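Local coordinates for beta-N-acetylhexosaminidase (PDB 4PYS), which probably hydrolyses terminal beta-linked N-acetylhexosamine residues from glycoconjugates, as a glycoside hydrolase of family 20, at residues N466-N469 and G475-L478; T396-Y401 and D447-P452; F99-Q104 and Q460-G465; P76-R81 and K160-H165. All blocks are in the same frame, centred on the assembly; numbering follows the deposited sequence. Where two conformers were deposited one is given.

Contact 1. Residues N466-N469 and G475-L478; sequences NPEN and GKVL. With FMT (formic acid), chain K.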
loop_
_atom_site.group_PDB
_atom_site.type_symbol
_atom_site.label_atom_id
_atom_site.label_comp_id
_atom_site.label_asym_id
_atom_site.label_seq_id
_atom_site.Cartn_x
_atom_site.Cartn_y
_atom_site.Cartn_z
ATOM N N ASN A 466 -10.927 10.036 17.803
ATOM C CA ASN A 466 -12.126 10.557 18.469
ATOM C C ASN A 466 -13.171 9.450 18.504
ATOM O O ASN A 466 -13.138 8.545 17.682
ATOM C CB ASN A 466 -12.726 11.738 17.691
ATOM C CG ASN A 466 -11.824 12.940 17.653
ATOM O OD1 ASN A 466 -11.042 13.180 18.570
ATOM N ND2 ASN A 466 -11.940 13.725 16.584
ATOM N N PRO A 467 -14.103 9.521 19.463
ATOM C CA PRO A 467 -15.093 8.448 19.577
ATOM C C PRO A 467 -15.943 8.258 18.316
ATOM O O PRO A 467 -16.437 9.228 17.733
ATOM C CB PRO A 467 -15.968 8.917 20.737
ATOM C CG PRO A 467 -15.051 9.715 21.600
ATOM C CD PRO A 467 -14.147 10.444 20.610
ATOM N N GLU A 468 -16.100 7.000 17.921
ATOM C CA GLU A 468 -16.974 6.601 16.828
ATOM C C GLU A 468 -17.245 5.113 17.000
ATOM O O GLU A 468 -16.353 4.289 16.779
ATOM C CB GLU A 468 -16.299 6.849 15.478
ATOM C CG GLU A 468 -17.208 6.478 14.297
ATOM C CD GLU A 468 -16.493 6.575 12.965
ATOM O OE1 GLU A 468 -15.253 6.754 12.966
ATOM O OE2 GLU A 468 -17.161 6.448 11.920
ATOM N N ASN A 469 -18.459 4.751 17.400
ATOM C CA ASN A 469 -18.717 3.340 17.676
ATOM C C ASN A 469 -19.020 2.570 16.393
ATOM O O ASN A 469 -19.114 3.167 15.309
ATOM C CB ASN A 469 -19.800 3.148 18.757
ATOM C CG ASN A 469 -21.133 3.764 18.374
ATOM O OD1 ASN A 469 -21.529 3.736 17.212
ATOM N ND2 ASN A 469 -21.830 4.331 19.350
ATOM N N GLY A 475 -23.070 2.258 9.824
ATOM C CA GLY A 475 -24.111 3.035 9.170
ATOM C C GLY A 475 -23.545 3.876 8.036
ATOM O O GLY A 475 -24.175 4.023 6.983
ATOM N N LYS A 476 -22.350 4.423 8.242
ATOM C CA LYS A 476 -21.685 5.217 7.213
ATOM C C LYS A 476 -21.282 4.338 6.037
ATOM O O LYS A 476 -21.476 4.721 4.885
ATOM C CB LYS A 476 -20.427 5.889 7.777
ATOM C CG LYS A 476 -20.709 6.967 8.838
ATOM C CD LYS A 476 -19.353 7.563 9.295
ATOM C CE LYS A 476 -19.538 8.518 10.446
ATOM N NZ LYS A 476 -18.246 9.143 10.810
ATOM N N VAL A 477 -20.718 3.167 6.336
ATOM C CA VAL A 477 -20.367 2.191 5.297
ATOM C C VAL A 477 -21.574 1.882 4.415
ATOM O O VAL A 477 -21.504 1.942 3.182
ATOM C CB VAL A 477 -19.801 0.886 5.911
ATOM C CG1 VAL A 477 -19.731 -0.229 4.875
ATOM C CG2 VAL A 477 -18.403 1.152 6.476
ATOM N N LEU A 478 -22.699 1.576 5.040
ATOM C CA LEU A 478 -23.881 1.222 4.259
ATOM C C LEU A 478 -24.412 2.407 3.446
ATOM O O LEU A 478 -24.908 2.227 2.332
ATOM C CB LEU A 478 -24.971 0.672 5.182
ATOM C CG LEU A 478 -24.601 -0.608 5.928
ATOM C CD1 LEU A 478 -25.806 -1.079 6.737
ATOM C CD2 LEU A 478 -24.148 -1.705 4.952
HETATM C C FMT K . -18.557 11.911 7.505
HETATM O O1 FMT K . -18.708 11.805 8.731
HETATM O O2 FMT K . -18.659 12.966 6.867
#
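The ammonium of K476 meets E468 OE2 from above the carboxylate plane, 67° out of it, and not at the carboxylate edge. This is a surface salt bridge next to an N-capped helix start: E468 lies in the loop that leads into helix 470-486, and K476 lies on that helix. The bridge ties the loop to the second turn of the helix it precedes. N469, right before the helix, caps its N-terminus, with OD1 accepting from E472 N. The salt bridge measures 3.1 Å from K476 NZ to E468 OE2 and includes a hydrogen bond. The E468 chain is extended throughout, with chi1 at -178°, which carries the carboxylate toward the helix. K476 is also extended beyond CG, and the two side chains approach from opposite directions. NZ has a further hydrogen bond to T14 OG1, its strongest polar partner. The other carboxylate oxygen, E468 OE1, lies close to E459 OE2. K476 may partly offset this like-charge approach. A formic acid, probably from the crystallisation liquor, is bound nearby and also takes a hydrogen bond from I11 N. Its O1 receives a weak hydrogen bond from K476 NZ at 3.4 Å.

Contact 2. Residues T396-Y401 and D447-P452; sequences TPWKGY and DRRVFP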
loop_
_atom_site.group_PDB
_atom_site.type_symbol
_atom_site.label_atom_id
_atom_site.label_comp_id
_atom_site.label_asym_id
_atom_site.label_seq_id
_atom_site.Cartn_x
_atom_site.Cartn_y
_atom_site.Cartn_z
ATOM N N THR A 396 -15.523 -16.471 6.094
ATOM C CA THR A 396 -15.846 -17.866 6.414
ATOM C C THR A 396 -14.798 -18.718 5.699
ATOM O O THR A 396 -14.192 -18.250 4.741
ATOM C CB THR A 396 -17.273 -18.245 5.947
ATOM O OG1 THR A 396 -17.429 -17.928 4.557
ATOM C CG2 THR A 396 -18.329 -17.486 6.750
ATOM N N PRO A 397 -14.560 -19.955 6.172
ATOM C CA PRO A 397 -13.452 -20.758 5.634
ATOM C C PRO A 397 -13.493 -20.989 4.121
ATOM O O PRO A 397 -14.564 -21.169 3.538
ATOM C CB PRO A 397 -13.594 -22.090 6.383
ATOM C CG PRO A 397 -14.240 -21.714 7.681
ATOM C CD PRO A 397 -15.202 -20.609 7.330
ATOM N N TRP A 398 -12.313 -20.997 3.507
ATOM C CA TRP A 398 -12.174 -21.166 2.070
ATOM C C TRP A 398 -10.783 -21.699 1.775
ATOM O O TRP A 398 -9.789 -21.044 2.078
ATOM C CB TRP A 398 -12.386 -19.831 1.351
ATOM C CG TRP A 398 -12.161 -19.930 -0.125
ATOM C CD1 TRP A 398 -12.964 -20.550 -1.044
ATOM C CD2 TRP A 398 -11.053 -19.400 -0.852
ATOM N NE1 TRP A 398 -12.423 -20.423 -2.301
ATOM C CE2 TRP A 398 -11.244 -19.727 -2.208
ATOM C CE3 TRP A 398 -9.912 -18.682 -0.485
ATOM C CZ2 TRP A 398 -10.335 -19.352 -3.203
ATOM C CZ3 TRP A 398 -9.007 -18.307 -1.477
ATOM C CH2 TRP A 398 -9.226 -18.643 -2.816
ATOM N N LYS A 399 -10.720 -22.893 1.196
ATOM C CA LYS A 399 -9.446 -23.538 0.859
ATOM C C LYS A 399 -8.468 -23.574 2.033
ATOM O O LYS A 399 -8.782 -24.132 3.082
ATOM C CB LYS A 399 -8.816 -22.868 -0.365
ATOM C CG LYS A 399 -9.722 -22.918 -1.592
ATOM C CD LYS A 399 -8.957 -22.609 -2.861
ATOM C CE LYS A 399 -9.860 -22.703 -4.082
ATOM N NZ LYS A 399 -9.121 -22.352 -5.335
ATOM N N GLY A 400 -7.297 -22.969 1.860
ATOM C CA GLY A 400 -6.273 -22.994 2.892
ATOM C C GLY A 400 -6.579 -22.136 4.110
ATOM O O GLY A 400 -5.889 -22.233 5.128
ATOM N N TYR A 401 -7.603 -21.294 4.014
ATOM C CA TYR A 401 -8.011 -20.472 5.150
ATOM C C TYR A 401 -9.054 -21.196 6.014
ATOM O O TYR A 401 -10.221 -21.319 5.629
ATOM C CB TYR A 401 -8.543 -19.116 4.660
ATOM C CG TYR A 401 -7.528 -18.333 3.863
ATOM C CD1 TYR A 401 -6.641 -17.478 4.493
ATOM C CD2 TYR A 401 -7.452 -18.458 2.477
ATOM C CE1 TYR A 401 -5.708 -16.762 3.771
ATOM C CE2 TYR A 401 -6.519 -17.752 1.745
ATOM C CZ TYR A 401 -5.644 -16.912 2.397
ATOM O OH TYR A 401 -4.712 -16.198 1.676
ATOM N N ASP A 447 -12.234 -7.787 -5.076
ATOM C CA ASP A 447 -13.087 -6.802 -4.393
ATOM C C ASP A 447 -13.901 -7.386 -3.232
ATOM O O ASP A 447 -14.083 -6.722 -2.214
ATOM C CB ASP A 447 -14.050 -6.132 -5.382
ATOM C CG ASP A 447 -13.377 -5.078 -6.238
ATOM O OD1 ASP A 447 -12.212 -4.726 -5.954
ATOM O OD2 ASP A 447 -14.017 -4.606 -7.205
ATOM N N ARG A 448 -14.386 -8.618 -3.371
ATOM C CA ARG A 448 -15.261 -9.175 -2.330
ATOM C C ARG A 448 -14.492 -9.455 -1.045
ATOM O O ARG A 448 -15.083 -9.598 0.028
ATOM C CB ARG A 448 -15.968 -10.438 -2.823
ATOM C CG ARG A 448 -15.074 -11.658 -2.900
ATOM C CD ARG A 448 -15.763 -12.777 -3.643
ATOM N NE ARG A 448 -15.626 -12.640 -5.093
ATOM C CZ ARG A 448 -15.947 -13.589 -5.962
ATOM N NH1 ARG A 448 -16.443 -14.738 -5.527
ATOM N NH2 ARG A 448 -15.771 -13.396 -7.265
ATOM N N ARG A 449 -13.163 -9.504 -1.148
ATOM C CA ARG A 449 -12.294 -9.628 0.021
ATOM C C ARG A 449 -11.904 -8.254 0.572
ATOM O O ARG A 449 -11.866 -8.027 1.786
ATOM C CB ARG A 449 -11.011 -10.381 -0.380
ATOM C CG ARG A 449 -11.195 -11.878 -0.564
ATOM C CD ARG A 449 -10.144 -12.431 -1.540
ATOM N NE ARG A 449 -10.174 -13.891 -1.547
ATOM C CZ ARG A 449 -11.113 -14.618 -2.139
ATOM N NH1 ARG A 449 -12.103 -14.030 -2.804
ATOM N NH2 ARG A 449 -11.059 -15.941 -2.072
ATOM N N VAL A 450 -11.602 -7.333 -0.331
ATOM C CA VAL A 450 -11.111 -6.018 0.062
ATOM C C VAL A 450 -12.197 -5.152 0.711
ATOM O O VAL A 450 -11.952 -4.532 1.751
ATOM C CB VAL A 450 -10.488 -5.302 -1.134
ATOM C CG1 VAL A 450 -10.136 -3.859 -0.775
ATOM C CG2 VAL A 450 -9.226 -6.061 -1.591
ATOM N N PHE A 451 -13.388 -5.123 0.106
ATOM C CA PHE A 451 -14.508 -4.309 0.619
ATOM C C PHE A 451 -15.556 -5.161 1.309
ATOM O O PHE A 451 -15.923 -6.213 0.795
ATOM C CB PHE A 451 -15.186 -3.573 -0.543
ATOM C CG PHE A 451 -14.355 -2.458 -1.106
ATOM C CD1 PHE A 451 -13.441 -2.704 -2.118
ATOM C CD2 PHE A 451 -14.473 -1.170 -0.599
ATOM C CE1 PHE A 451 -12.658 -1.676 -2.627
ATOM C CE2 PHE A 451 -13.696 -0.137 -1.102
ATOM C CZ PHE A 451 -12.794 -0.401 -2.117
ATOM N N PRO A 452 -16.124 -4.669 2.427
ATOM C CA PRO A 452 -15.935 -3.339 3.011
ATOM C C PRO A 452 -14.850 -3.253 4.073
ATOM O O PRO A 452 -14.677 -2.185 4.622
ATOM C CB PRO A 452 -17.291 -3.075 3.695
ATOM C CG PRO A 452 -17.732 -4.445 4.126
ATOM C CD PRO A 452 -17.273 -5.384 3.022
#
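R449 sets one guanidinium nitrogen over the indole of W398. The arginine chain is extended from CG to NE, and chi4 of 75° turns the guanidinium out of line with it. The guanidinium then stands on the ring, with its plane 80° from that of the indole, so an edge and not a flat face is presented. NH2 is the atom that touches. It sits 3.1 Å above the ring plane, offset toward the rim, and is 3.2 Å from W398 CZ3. W398 opens a type II' beta turn that ends at Y401, in a loop of the family 20 catalytic domain. R449 belongs to the short helix 447-450, so the contact joins this loop to the helix after strand 428-435. W398 has CG anti to the backbone N, and a face of its six-membered ring is turned to the arginine. R449 CZ lies 4.5 Å from the centroid of that ring and 18° off the normal, which makes this a cation-pi contact. The opposite face of the indole carries K399 CG, 3.6 Å above the plane. Both touching residues are buried. Polar partners fix the guanidinium from elsewhere: R449 NH1 bonds to the backbone oxygens of W505, near the C-terminus, and M445.

Contact 3. Residues F99-Q104 and Q460-G465; sequences FIYAIQ and QMWHSG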
loop_
_atom_site.group_PDB
_atom_site.type_symbol
_atom_site.label_atom_id
_atom_site.label_comp_id
_atom_site.label_asym_id
_atom_site.label_seq_id
_atom_site.Cartn_x
_atom_site.Cartn_y
_atom_site.Cartn_z
ATOM N N PHE A 99 -3.899 18.826 -1.284
ATOM C CA PHE A 99 -4.831 19.164 -2.358
ATOM C C PHE A 99 -5.489 17.912 -2.925
ATOM O O PHE A 99 -6.668 17.911 -3.273
ATOM C CB PHE A 99 -4.100 19.909 -3.484
ATOM C CG PHE A 99 -3.803 21.356 -3.178
ATOM C CD1 PHE A 99 -4.809 22.221 -2.742
ATOM C CD2 PHE A 99 -2.515 21.860 -3.344
ATOM C CE1 PHE A 99 -4.526 23.575 -2.481
ATOM C CE2 PHE A 99 -2.223 23.202 -3.067
ATOM C CZ PHE A 99 -3.238 24.057 -2.640
ATOM N N ILE A 100 -4.720 16.842 -3.034
ATOM C CA ILE A 100 -5.274 15.588 -3.531
ATOM C C ILE A 100 -6.339 15.045 -2.584
ATOM O O ILE A 100 -7.418 14.610 -3.009
ATOM C CB ILE A 100 -4.149 14.566 -3.776
ATOM C CG1 ILE A 100 -3.387 14.989 -5.036
ATOM C CG2 ILE A 100 -4.725 13.141 -3.920
ATOM C CD1 ILE A 100 -2.099 14.290 -5.250
ATOM N N TYR A 101 -6.063 15.110 -1.291
ATOM C CA TYR A 101 -7.038 14.620 -0.333
ATOM C C TYR A 101 -8.262 15.525 -0.280
ATOM O O TYR A 101 -9.381 15.037 -0.116
ATOM C CB TYR A 101 -6.386 14.426 1.047
ATOM C CG TYR A 101 -5.294 13.373 0.991
ATOM C CD1 TYR A 101 -5.438 12.250 0.185
ATOM C CD2 TYR A 101 -4.107 13.522 1.708
ATOM C CE1 TYR A 101 -4.428 11.277 0.108
ATOM C CE2 TYR A 101 -3.097 12.556 1.642
ATOM C CZ TYR A 101 -3.273 11.439 0.839
ATOM O OH TYR A 101 -2.278 10.478 0.755
ATOM N N ALA A 102 -8.068 16.833 -0.442
ATOM C CA ALA A 102 -9.224 17.731 -0.569
ATOM C C ALA A 102 -10.090 17.347 -1.764
ATOM O O ALA A 102 -11.318 17.375 -1.688
ATOM C CB ALA A 102 -8.775 19.202 -0.678
ATOM N N ILE A 103 -9.449 16.999 -2.881
ATOM C CA ILE A 103 -10.182 16.566 -4.062
ATOM C C ILE A 103 -10.960 15.295 -3.768
ATOM O O ILE A 103 -12.103 15.168 -4.185
ATOM C CB ILE A 103 -9.232 16.353 -5.274
ATOM C CG1 ILE A 103 -8.791 17.718 -5.821
ATOM C CG2 ILE A 103 -9.905 15.554 -6.397
ATOM C CD1 ILE A 103 -7.582 17.641 -6.760
ATOM N N GLN A 104 -10.360 14.364 -3.034
ATOM C CA GLN A 104 -11.077 13.134 -2.695
ATOM C C GLN A 104 -12.299 13.449 -1.824
ATOM O O GLN A 104 -13.347 12.830 -1.969
ATOM C CB GLN A 104 -10.160 12.137 -1.971
ATOM C CG GLN A 104 -8.994 11.617 -2.801
ATOM C CD GLN A 104 -9.432 10.768 -3.990
ATOM O OE1 GLN A 104 -10.629 10.550 -4.225
ATOM N NE2 GLN A 104 -8.455 10.273 -4.741
ATOM N N GLN A 460 -9.160 3.821 10.444
ATOM C CA GLN A 460 -8.164 3.744 11.518
ATOM C C GLN A 460 -6.877 4.471 11.142
ATOM O O GLN A 460 -6.230 5.086 11.996
ATOM C CB GLN A 460 -7.891 2.267 11.834
ATOM C CG GLN A 460 -9.063 1.637 12.616
ATOM C CD GLN A 460 -8.950 0.138 12.759
ATOM O OE1 GLN A 460 -8.133 -0.506 12.107
ATOM N NE2 GLN A 460 -9.788 -0.431 13.611
HETATM N N MSE A 461 -6.522 4.421 9.860
HETATM C CA MSE A 461 -5.309 5.106 9.398
HETATM C C MSE A 461 -5.471 6.614 9.395
HETATM O O MSE A 461 -4.557 7.347 9.771
HETATM C CB MSE A 461 -4.991 4.670 7.973
HETATM C CG MSE A 461 -4.490 3.224 7.849
HETATM SE SE MSE A 461 -4.470 2.740 5.977
HETATM C CE MSE A 461 -4.079 0.825 6.191
ATOM N N TRP A 462 -6.618 7.088 8.921
ATOM C CA TRP A 462 -6.772 8.529 8.686
ATOM C C TRP A 462 -7.451 9.303 9.821
ATOM O O TRP A 462 -6.951 10.341 10.276
ATOM C CB TRP A 462 -7.539 8.774 7.363
ATOM C CG TRP A 462 -7.751 10.252 7.140
ATOM C CD1 TRP A 462 -8.743 11.036 7.678
ATOM C CD2 TRP A 462 -6.938 11.116 6.352
ATOM N NE1 TRP A 462 -8.580 12.345 7.271
ATOM C CE2 TRP A 462 -7.480 12.416 6.445
ATOM C CE3 TRP A 462 -5.799 10.918 5.558
ATOM C CZ2 TRP A 462 -6.924 13.517 5.783
ATOM C CZ3 TRP A 462 -5.248 12.009 4.894
ATOM C CH2 TRP A 462 -5.807 13.296 5.010
ATOM N N HIS A 463 -8.605 8.816 10.262
ATOM C CA HIS A 463 -9.441 9.571 11.203
ATOM C C HIS A 463 -8.741 9.744 12.553
ATOM O O HIS A 463 -8.084 8.821 13.043
ATOM C CB HIS A 463 -10.783 8.841 11.379
ATOM C CG HIS A 463 -11.717 9.498 12.358
ATOM N ND1 HIS A 463 -12.322 8.797 13.379
ATOM C CD2 HIS A 463 -12.158 10.774 12.465
ATOM C CE1 HIS A 463 -13.093 9.613 14.079
ATOM N NE2 HIS A 463 -13.013 10.820 13.547
ATOM N N SER A 464 -8.864 10.931 13.128
ATOM C CA SER A 464 -8.362 11.229 14.468
ATOM C C SER A 464 -8.935 10.226 15.473
ATOM O O SER A 464 -10.018 9.671 15.256
ATOM C CB SER A 464 -8.758 12.653 14.877
ATOM O OG SER A 464 -8.428 13.614 13.873
ATOM N N GLY A 465 -8.228 10.010 16.580
ATOM C CA GLY A 465 -8.703 9.084 17.597
ATOM C C GLY A 465 -9.810 9.685 18.450
ATOM O O GLY A 465 -9.628 9.868 19.657
#
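A buried T-shaped (edge-to-face) aromatic pair links two helices that lie far apart in the sequence. Y101 is on helix 96-109, in the region of family 20 domain 2. W462 is the last helical residue of helix 453-462, in the catalytic region. The six-membered ring of W462 turns its edge to the face of Y101. The planes make 74°, and the ring centroids are 5.2 Å apart. The far rim of the indole does the touching. W462 CZ3 comes to 3.7 Å from Y101 CD2, and W462 CH2 lies equally near CD2. The contact is thus centred on one side of the phenol ring. The chi1 of 178° swings the W462 indole away from its own backbone N and carries it toward helix 96-109.

Polar ends hold both rings from outside the pair. Y101 OH is hydrogen-bonded to the backbone oxygen of M161. W462 NE1 is hydrogen-bonded to D126 OD1. These bonds probably limit how far either ring can shift. Y80, on strand 80-84, packs against both aromatic residues, and R133 of strand 132-138 also touches both. The pair is a piece of the interface between the smaller alpha/beta domain and the TIM-barrel-like catalytic domain, a two-domain pairing known from family 20 hexosaminidases.

Contact 4. Residues P76-R81 and K160-H165; sequences PTEGYR and KMNYFH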
loop_
_atom_site.group_PDB
_atom_site.type_symbol
_atom_site.label_atom_id
_atom_site.label_comp_id
_atom_site.label_asym_id
_atom_site.label_seq_id
_atom_site.Cartn_x
_atom_site.Cartn_y
_atom_site.Cartn_z
ATOM N N PRO A 76 -0.875 21.028 8.859
ATOM C CA PRO A 76 0.072 19.913 8.976
ATOM C C PRO A 76 0.322 19.301 7.614
ATOM O O PRO A 76 -0.461 19.524 6.683
ATOM C CB PRO A 76 -0.692 18.880 9.823
ATOM C CG PRO A 76 -1.887 19.582 10.381
ATOM C CD PRO A 76 -2.195 20.703 9.429
ATOM N N THR A 77 1.387 18.516 7.510
ATOM C CA THR A 77 1.662 17.750 6.303
ATOM C C THR A 77 0.444 16.919 5.937
ATOM O O THR A 77 -0.206 16.332 6.814
ATOM C CB THR A 77 2.851 16.793 6.503
ATOM O OG1 THR A 77 3.902 17.478 7.195
ATOM C CG2 THR A 77 3.368 16.314 5.157
ATOM N N GLU A 78 0.144 16.905 4.645
ATOM C CA GLU A 78 -0.999 16.204 4.070
ATOM C C GLU A 78 -2.365 16.750 4.492
ATOM O O GLU A 78 -3.395 16.160 4.153
ATOM C CB GLU A 78 -0.939 14.697 4.354
ATOM C CG GLU A 78 0.421 14.057 4.100
ATOM C CD GLU A 78 0.351 12.552 4.233
ATOM O OE1 GLU A 78 0.479 12.044 5.375
ATOM O OE2 GLU A 78 0.144 11.892 3.192
ATOM N N GLY A 79 -2.384 17.863 5.216
ATOM C CA GLY A 79 -3.651 18.408 5.689
ATOM C C GLY A 79 -4.284 19.362 4.696
ATOM O O GLY A 79 -3.608 19.894 3.821
ATOM N N TYR A 80 -5.587 19.591 4.826
ATOM C CA TYR A 80 -6.247 20.551 3.950
ATOM C C TYR A 80 -7.405 21.212 4.678
ATOM O O TYR A 80 -7.837 20.746 5.742
ATOM C CB TYR A 80 -6.744 19.862 2.670
ATOM C CG TYR A 80 -7.823 18.847 2.947
ATOM C CD1 TYR A 80 -7.508 17.523 3.232
ATOM C CD2 TYR A 80 -9.165 19.216 2.930
ATOM C CE1 TYR A 80 -8.509 16.596 3.513
ATOM C CE2 TYR A 80 -10.164 18.301 3.212
ATOM C CZ TYR A 80 -9.829 16.995 3.493
ATOM O OH TYR A 80 -10.833 16.094 3.778
ATOM N N ARG A 81 -7.897 22.303 4.104
ATOM C CA ARG A 81 -9.126 22.919 4.575
ATOM C C ARG A 81 -9.962 23.216 3.342
ATOM O O ARG A 81 -9.433 23.662 2.315
ATOM C CB ARG A 81 -8.822 24.211 5.344
ATOM C CG ARG A 81 -10.055 24.923 5.897
ATOM C CD ARG A 81 -9.685 26.256 6.552
ATOM N NE ARG A 81 -8.730 26.085 7.648
ATOM C CZ ARG A 81 -7.427 26.339 7.554
ATOM N NH1 ARG A 81 -6.911 26.796 6.418
ATOM N NH2 ARG A 81 -6.629 26.140 8.597
ATOM N N LYS A 160 -7.661 7.976 0.977
ATOM C CA LYS A 160 -6.647 8.859 1.572
ATOM C C LYS A 160 -5.388 8.151 2.098
ATOM O O LYS A 160 -4.708 8.660 2.980
ATOM C CB LYS A 160 -7.275 9.768 2.646
ATOM C CG LYS A 160 -8.381 10.679 2.066
ATOM C CD LYS A 160 -8.679 11.844 3.028
ATOM C CE LYS A 160 -9.642 12.861 2.433
ATOM N NZ LYS A 160 -11.065 12.354 2.435
HETATM N N MSE A 161 -5.063 6.996 1.532
HETATM C CA MSE A 161 -3.768 6.379 1.816
HETATM C C MSE A 161 -2.686 7.070 1.033
HETATM O O MSE A 161 -2.980 7.900 0.163
HETATM C CB MSE A 161 -3.826 4.903 1.455
HETATM C CG MSE A 161 -4.897 4.219 2.261
HETATM SE SE MSE A 161 -4.879 2.312 1.875
HETATM C CE MSE A 161 -6.487 1.827 2.887
ATOM N N ASN A 162 -1.432 6.778 1.364
ATOM C CA ASN A 162 -0.335 7.420 0.652
ATOM C C ASN A 162 0.718 6.494 0.066
ATOM O O ASN A 162 1.620 6.968 -0.629
ATOM C CB ASN A 162 0.341 8.532 1.478
ATOM C CG ASN A 162 0.772 8.082 2.868
ATOM O OD1 ASN A 162 0.623 6.919 3.247
ATOM N ND2 ASN A 162 1.329 9.029 3.643
ATOM N N TYR A 163 0.616 5.192 0.326
ATOM C CA TYR A 163 1.564 4.251 -0.274
ATOM C C TYR A 163 0.835 3.065 -0.867
ATOM O O TYR A 163 -0.111 2.549 -0.283
ATOM C CB TYR A 163 2.581 3.721 0.750
ATOM C CG TYR A 163 3.507 4.765 1.319
ATOM C CD1 TYR A 163 4.667 5.144 0.649
ATOM C CD2 TYR A 163 3.221 5.372 2.532
ATOM C CE1 TYR A 163 5.524 6.109 1.184
ATOM C CE2 TYR A 163 4.067 6.345 3.069
ATOM C CZ TYR A 163 5.206 6.705 2.393
ATOM O OH TYR A 163 6.039 7.665 2.939
ATOM N N PHE A 164 1.306 2.619 -2.024
ATOM C CA PHE A 164 0.838 1.370 -2.600
ATOM C C PHE A 164 2.044 0.449 -2.585
ATOM O O PHE A 164 3.056 0.720 -3.241
ATOM C CB PHE A 164 0.342 1.583 -4.034
ATOM C CG PHE A 164 -0.034 0.302 -4.753
ATOM C CD1 PHE A 164 -1.240 -0.340 -4.479
ATOM C CD2 PHE A 164 0.810 -0.240 -5.715
ATOM C CE1 PHE A 164 -1.593 -1.519 -5.149
ATOM C CE2 PHE A 164 0.477 -1.427 -6.387
ATOM C CZ PHE A 164 -0.727 -2.062 -6.107
ATOM N N HIS A 165 1.944 -0.625 -1.812
ATOM C CA HIS A 165 3.049 -1.570 -1.633
ATOM C C HIS A 165 2.855 -2.669 -2.671
ATOM O O HIS A 165 1.850 -3.376 -2.650
ATOM C CB HIS A 165 2.953 -2.082 -0.186
ATOM C CG HIS A 165 3.888 -3.192 0.166
ATOM N ND1 HIS A 165 3.896 -3.767 1.420
ATOM C CD2 HIS A 165 4.833 -3.848 -0.551
ATOM C CE1 HIS A 165 4.794 -4.733 1.459
ATOM N NE2 HIS A 165 5.384 -4.799 0.276
#
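N162 ND2 donates a hydrogen bond to E78 OE2 at 3.1 Å. It is bent, with an N-H...O angle of 137°. ND2 reaches OE2 on its syn side, 25° out of the carboxylate plane. The oxygen in turn is tilted out of the amide plane, although the two flat groups are nearly parallel. N162 CG sits between its backbone N and carbonyl carbon (chi1 52°), and this brings the amide round to the glutamate.

Stronger polar partners lie nearby. E78 OE1 forms a salt bridge with R133 NH1. N162 ND2 also donates to K131 O, and N162 OD1 accepts from R133 N. The amide is therefore held at both its oxygen and its nitrogen.

In the packing contact, K160 CE lies 3.7 Å from Y80 OH, and the two side chains cross at about a right angle. S105 OG is hydrogen-bonded to both Y80 OH and K160 NZ, so one serine hydroxyl serves both polar ends.

E78 occupies a type II beta turn from P76 to G79, ahead of strand 80-84. K160, with positive phi, is the C-prime residue of a Schellman motif that ends helix 146-158. This turn and strand of the smaller family 20 domain pack against the helix-to-strand junction of a beta-alpha-beta unit, strand 132-138, helix 146-158 and strand 163-170, in the TIM-barrel-type catalytic domain.

Overall arrangement
Contacts 3 and 4 form one cluster, with centres about 6 Å apart, at the junction of the two domains. They interlock: Y101 OH of contact 3 makes a probable hydrogen bond to M161 O of contact 4, at 2.7 Å. Packing adds to it, with Y101 O 3.4 Å from K160 CE and W462 CE3 3.5 Å from K160 CB. Contact 1 is about 15 Å from contact 3, centre to centre, and H463 lies beside E468. Contact 2 is farther off, with its centre about 28 Å from that of contact 4 and on the opposite side of the chain's centre. It meets contact 1 where V477 CG1 packs on P452 CB at 3.9 Å. The zinc ion is bound elsewhere, by C242, C260, C301 and C304.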